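Long-range contact in cysteine desulfurase (Thermococcus onnurineus, PDB 5B89), which probably takes sulfur from L-cysteine with the help of pyridoxal 5'-phosphate, passing it to a sulfur carrier and leaving L-alanine: residues G345-V359 with L384-V396. Residues are numbered along the deposited sequence; the frame is centred on the assembly and turned at random.
Sequences GVVSFNVPGLHPHDV and LGINGTVRASFHV. With ALA (alanine), chain H.
Val390 lies over one face of the Phe349 ring, its CB 3.8 Å from the ring centroid, while its CG1 branch reaches toward the rim at CZ. The ring gets there because chi1 of 60° sets CG between the backbone N and the carbonyl carbon of Phe349, swinging the phenyl across the neighbouring strand. The other branch of Val390, CG2, points to the start of helix 356-365, 3.7 Å from Pro356 CA, and also touches CB of Val359; Met410 of helix 400-415 packs against Phe349. Strands 346-349 and 389-393 run antiparallel in the four-stranded mixed sheet of the small domain of this fold-type I enzyme, with 346-349 at its edge. Phe349 and Val390 form a hydrogen-bonded pair, as do Val347 and Ala392. Ser348 and Arg391 form a non-hydrogen-bonded pair with their side chains on the other face of the sheet from Phe349 and Val390; Ser348 OG bonds to Ala186 O. Arg391, extended up to a bend at chi3 (71°), runs its CG past Val346 CG1 at 3.8 Å and presents two nitrogens to the carboxylate of the bound alanine: NH1 donates a hydrogen bond to ALA O (2.8 Å) and NH2 one to ALA OXT (3.1 Å). NH1 also bonds to Asn185 O. Beyond the strand, Asn350 ND2 donates to Gly388 O at 3.0 Å, the acceptor lying in the amide plane and the N-H pointing nearly straight at it (171°).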
loop_
_atom_site.group_PDB
_atom_site.type_symbol
_atom_site.label_atom_id
_atom_site.label_comp_id
_atom_site.label_asym_id
_atom_site.label_seq_id
_atom_site.Cartn_x
_atom_site.Cartn_y
_atom_site.Cartn_z
ATOM N N GLY B 345 -24.637 -6.556 8.116
ATOM C CA GLY B 345 -24.170 -7.631 8.969
ATOM C C GLY B 345 -23.280 -7.227 10.093
ATOM O O GLY B 345 -22.219 -7.719 10.236
ATOM N N VAL B 346 -23.753 -6.279 10.857
ATOM C CA VAL B 346 -23.063 -5.673 11.953
ATOM C C VAL B 346 -24.038 -5.463 13.101
ATOM O O VAL B 346 -25.034 -4.844 12.880
ATOM C CB VAL B 346 -22.547 -4.271 11.564
ATOM C CG1 VAL B 346 -21.811 -3.620 12.707
ATOM C CG2 VAL B 346 -21.639 -4.356 10.334
ATOM N N VAL B 347 -23.736 -5.996 14.287
ATOM C CA VAL B 347 -24.595 -5.744 15.473
ATOM C C VAL B 347 -23.715 -5.249 16.575
ATOM O O VAL B 347 -22.884 -6.012 17.165
ATOM C CB VAL B 347 -25.293 -7.053 15.866
ATOM C CG1 VAL B 347 -26.156 -6.731 17.098
ATOM C CG2 VAL B 347 -26.152 -7.592 14.744
ATOM N N SER B 348 -23.822 -3.969 16.928
ATOM C CA SER B 348 -23.211 -3.355 18.060
ATOM C C SER B 348 -24.214 -3.407 19.196
ATOM O O SER B 348 -25.427 -3.251 19.011
ATOM C CB SER B 348 -22.873 -1.820 17.815
ATOM O OG SER B 348 -21.607 -1.694 17.184
ATOM N N PHE B 349 -23.675 -3.673 20.375
ATOM C CA PHE B 349 -24.455 -3.815 21.580
ATOM C C PHE B 349 -23.611 -3.486 22.795
ATOM O O PHE B 349 -22.442 -3.261 22.710
ATOM C CB PHE B 349 -25.025 -5.242 21.714
ATOM C CG PHE B 349 -23.990 -6.331 21.777
ATOM C CD1 PHE B 349 -23.435 -6.810 20.645
ATOM C CD2 PHE B 349 -23.640 -6.919 22.972
ATOM C CE1 PHE B 349 -22.495 -7.791 20.683
ATOM C CE2 PHE B 349 -22.703 -7.909 23.019
ATOM C CZ PHE B 349 -22.131 -8.356 21.875
ATOM N N ASN B 350 -24.295 -3.452 23.929
ATOM C CA ASN B 350 -23.639 -3.248 25.207
ATOM C C ASN B 350 -24.362 -4.038 26.289
ATOM O O ASN B 350 -25.502 -4.284 26.202
ATOM C CB ASN B 350 -23.588 -1.783 25.648
ATOM C CG ASN B 350 -22.353 -1.061 25.178
ATOM O OD1 ASN B 350 -21.268 -1.504 25.341
ATOM N ND2 ASN B 350 -22.555 0.075 24.615
ATOM N N VAL B 351 -23.616 -4.407 27.298
ATOM C CA VAL B 351 -24.179 -5.078 28.465
ATOM C C VAL B 351 -24.160 -4.081 29.621
ATOM O O VAL B 351 -23.131 -3.634 29.981
ATOM C CB VAL B 351 -23.411 -6.341 28.860
ATOM C CG1 VAL B 351 -24.052 -6.957 30.099
ATOM C CG2 VAL B 351 -23.404 -7.342 27.726
ATOM N N PRO B 352 -25.329 -3.725 30.136
ATOM C CA PRO B 352 -25.407 -2.714 31.241
ATOM C C PRO B 352 -24.579 -3.148 32.422
ATOM O O PRO B 352 -24.607 -4.330 32.784
ATOM C CB PRO B 352 -26.869 -2.711 31.581
ATOM C CG PRO B 352 -27.556 -3.110 30.344
ATOM C CD PRO B 352 -26.657 -4.217 29.763
ATOM N N GLY B 353 -23.734 -2.251 32.914
ATOM C CA GLY B 353 -22.814 -2.613 33.988
ATOM C C GLY B 353 -21.415 -3.066 33.659
ATOM O O GLY B 353 -20.590 -3.157 34.550
ATOM N N LEU B 354 -21.124 -3.334 32.377
ATOM C CA LEU B 354 -19.884 -3.898 31.933
ATOM C C LEU B 354 -19.289 -3.086 30.778
ATOM O O LEU B 354 -19.991 -2.735 29.850
ATOM C CB LEU B 354 -20.110 -5.326 31.414
ATOM C CG LEU B 354 -20.390 -6.401 32.441
ATOM C CD1 LEU B 354 -20.345 -7.733 31.678
ATOM C CD2 LEU B 354 -19.355 -6.417 33.559
ATOM N N HIS B 355 -18.029 -2.813 30.890
ATOM C CA HIS B 355 -17.307 -2.121 29.882
ATOM C C HIS B 355 -17.300 -3.071 28.650
ATOM O O HIS B 355 -17.142 -4.270 28.805
ATOM C CB HIS B 355 -15.926 -1.822 30.374
ATOM C CG HIS B 355 -15.176 -0.855 29.505
ATOM N ND1 HIS B 355 -14.621 -1.221 28.288
ATOM C CD2 HIS B 355 -14.954 0.475 29.635
ATOM C CE1 HIS B 355 -14.040 -0.175 27.733
ATOM N NE2 HIS B 355 -14.231 0.869 28.529
ATOM N N PRO B 356 -17.428 -2.488 27.413
ATOM C CA PRO B 356 -17.315 -3.373 26.229
ATOM C C PRO B 356 -16.047 -4.232 26.132
ATOM O O PRO B 356 -16.154 -5.365 25.652
ATOM C CB PRO B 356 -17.270 -2.368 25.058
ATOM C CG PRO B 356 -17.840 -1.106 25.584
ATOM C CD PRO B 356 -17.759 -1.107 27.059
ATOM N N HIS B 357 -14.884 -3.765 26.561
ATOM C CA HIS B 357 -13.668 -4.566 26.493
ATOM C C HIS B 357 -13.804 -5.790 27.387
ATOM O O HIS B 357 -13.286 -6.847 27.051
ATOM C CB HIS B 357 -12.392 -3.822 26.873
ATOM C CG HIS B 357 -12.019 -2.712 25.927
ATOM N ND1 HIS B 357 -12.298 -2.750 24.563
ATOM C CD2 HIS B 357 -11.331 -1.564 26.141
ATOM C CE1 HIS B 357 -11.849 -1.637 23.991
ATOM N NE2 HIS B 357 -11.238 -0.914 24.918
ATOM N N ASP B 358 -14.543 -5.642 28.493
ATOM C CA ASP B 358 -14.638 -6.806 29.403
ATOM C C ASP B 358 -15.591 -7.852 28.800
ATOM O O ASP B 358 -15.345 -9.056 28.869
ATOM C CB ASP B 358 -15.198 -6.300 30.725
ATOM C CG ASP B 358 -14.201 -5.557 31.531
ATOM O OD1 ASP B 358 -12.995 -5.866 31.488
ATOM O OD2 ASP B 358 -14.629 -4.612 32.221
ATOM N N VAL B 359 -16.678 -7.420 28.149
ATOM C CA VAL B 359 -17.514 -8.319 27.381
ATOM C C VAL B 359 -16.756 -9.078 26.298
ATOM O O VAL B 359 -16.907 -10.310 26.073
ATOM C CB VAL B 359 -18.751 -7.588 26.784
ATOM C CG1 VAL B 359 -19.579 -8.542 25.987
ATOM C CG2 VAL B 359 -19.523 -6.865 27.898
ATOM N N LEU B 384 -24.546 9.168 20.494
ATOM C CA LEU B 384 -25.382 8.251 21.257
ATOM C C LEU B 384 -25.154 8.402 22.756
ATOM O O LEU B 384 -25.918 7.863 23.522
ATOM C CB LEU B 384 -25.130 6.778 20.804
ATOM C CG LEU B 384 -25.965 6.330 19.620
ATOM C CD1 LEU B 384 -25.837 7.279 18.425
ATOM C CD2 LEU B 384 -25.539 4.967 19.186
ATOM N N GLY B 385 -24.112 9.102 23.185
ATOM C CA GLY B 385 -23.893 9.283 24.659
ATOM C C GLY B 385 -23.285 8.031 25.309
ATOM O O GLY B 385 -23.498 7.770 26.489
ATOM N N ILE B 386 -22.518 7.242 24.550
ATOM C CA ILE B 386 -21.870 6.030 25.051
ATOM C C ILE B 386 -20.382 6.113 24.774
ATOM O O ILE B 386 -19.929 6.999 23.997
ATOM C CB ILE B 386 -22.459 4.786 24.449
ATOM C CG1 ILE B 386 -22.291 4.810 22.927
ATOM C CG2 ILE B 386 -23.922 4.663 24.796
ATOM C CD1 ILE B 386 -22.770 3.562 22.210
ATOM N N ASN B 387 -19.593 5.278 25.421
ATOM C CA ASN B 387 -18.122 5.341 25.295
ATOM C C ASN B 387 -17.620 4.450 24.161
ATOM O O ASN B 387 -16.506 4.590 23.671
ATOM C CB ASN B 387 -17.441 4.846 26.568
ATOM C CG ASN B 387 -17.808 5.666 27.766
ATOM O OD1 ASN B 387 -17.843 6.894 27.670
ATOM N ND2 ASN B 387 -18.088 5.004 28.909
ATOM N N GLY B 388 -18.448 3.477 23.832
ATOM C CA GLY B 388 -18.136 2.486 22.848
ATOM C C GLY B 388 -19.143 1.361 22.907
ATOM O O GLY B 388 -20.087 1.430 23.614
ATOM N N THR B 389 -18.904 0.338 22.109
ATOM C CA THR B 389 -19.784 -0.794 22.028
ATOM C C THR B 389 -19.013 -2.080 21.815
ATOM O O THR B 389 -17.851 -2.061 21.558
ATOM C CB THR B 389 -20.760 -0.700 20.804
ATOM O OG1 THR B 389 -20.035 -0.834 19.593
ATOM C CG2 THR B 389 -21.507 0.591 20.746
ATOM N N VAL B 390 -19.728 -3.175 21.947
ATOM C CA VAL B 390 -19.251 -4.484 21.596
ATOM C C VAL B 390 -19.829 -4.669 20.199
ATOM O O VAL B 390 -20.921 -4.275 19.954
ATOM C CB VAL B 390 -19.752 -5.611 22.518
ATOM C CG1 VAL B 390 -18.957 -6.861 22.200
ATOM C CG2 VAL B 390 -19.518 -5.230 23.959
ATOM N N ARG B 391 -19.058 -5.245 19.295
ATOM C CA ARG B 391 -19.523 -5.374 17.895
ATOM C C ARG B 391 -19.256 -6.751 17.355
ATOM O O ARG B 391 -18.106 -7.176 17.252
ATOM C CB ARG B 391 -18.851 -4.324 16.962
ATOM C CG ARG B 391 -19.366 -4.256 15.539
ATOM C CD ARG B 391 -18.463 -3.309 14.757
ATOM N NE ARG B 391 -17.143 -3.882 14.515
ATOM C CZ ARG B 391 -16.113 -3.253 14.052
ATOM N NH1 ARG B 391 -16.222 -1.975 13.741
ATOM N NH2 ARG B 391 -14.916 -3.823 13.869
ATOM N N ALA B 392 -20.334 -7.407 16.984
ATOM C CA ALA B 392 -20.279 -8.692 16.318
ATOM C C ALA B 392 -20.625 -8.404 14.853
ATOM O O ALA B 392 -21.562 -7.764 14.588
ATOM C CB ALA B 392 -21.256 -9.671 16.906
ATOM N N SER B 393 -19.828 -8.870 13.927
ATOM C CA SER B 393 -20.030 -8.609 12.527
ATOM C C SER B 393 -19.733 -9.868 11.748
ATOM O O SER B 393 -18.876 -10.636 12.082
ATOM C CB SER B 393 -19.175 -7.452 12.059
ATOM O OG SER B 393 -17.879 -7.689 12.368
ATOM N N PHE B 394 -20.493 -10.029 10.694
ATOM C CA PHE B 394 -20.543 -11.237 9.930
ATOM C C PHE B 394 -20.147 -11.247 8.469
ATOM O O PHE B 394 -20.058 -10.239 7.858
ATOM C CB PHE B 394 -22.014 -11.704 9.954
ATOM C CG PHE B 394 -22.659 -11.735 11.323
ATOM C CD1 PHE B 394 -22.213 -12.565 12.310
ATOM C CD2 PHE B 394 -23.782 -10.961 11.575
ATOM C CE1 PHE B 394 -22.833 -12.587 13.543
ATOM C CE2 PHE B 394 -24.392 -10.976 12.797
ATOM C CZ PHE B 394 -23.920 -11.794 13.780
ATOM N N HIS B 395 -19.965 -12.463 7.973
ATOM C CA HIS B 395 -19.774 -12.748 6.577
ATOM C C HIS B 395 -20.546 -14.053 6.264
ATOM O O HIS B 395 -21.067 -14.660 7.108
ATOM C CB HIS B 395 -18.315 -12.775 6.072
ATOM C CG HIS B 395 -18.186 -12.298 4.663
ATOM N ND1 HIS B 395 -17.116 -11.577 4.174
ATOM C CD2 HIS B 395 -19.039 -12.434 3.639
ATOM C CE1 HIS B 395 -17.354 -11.265 2.914
ATOM N NE2 HIS B 395 -18.521 -11.757 2.584
ATOM N N VAL B 396 -20.560 -14.401 5.000
ATOM C CA VAL B 396 -21.281 -15.550 4.474
ATOM C C VAL B 396 -20.895 -16.886 5.067
ATOM O O VAL B 396 -21.661 -17.788 5.044
ATOM C CB VAL B 396 -21.264 -15.556 2.921
ATOM C CG1 VAL B 396 -19.896 -15.888 2.381
ATOM C CG2 VAL B 396 -22.326 -16.490 2.350
HETATM N N ALA H . -13.400 -0.157 9.460
HETATM C CA ALA H . -12.850 -1.229 10.426
HETATM C C ALA H . -13.331 -1.205 11.896
HETATM O O ALA H . -14.400 -0.583 12.106
HETATM C CB ALA H . -11.315 -1.363 10.496
HETATM O OXT ALA H . -12.810 -1.849 12.881
HETATM O O HOH W 1 -20.056 -7.448 8.122
#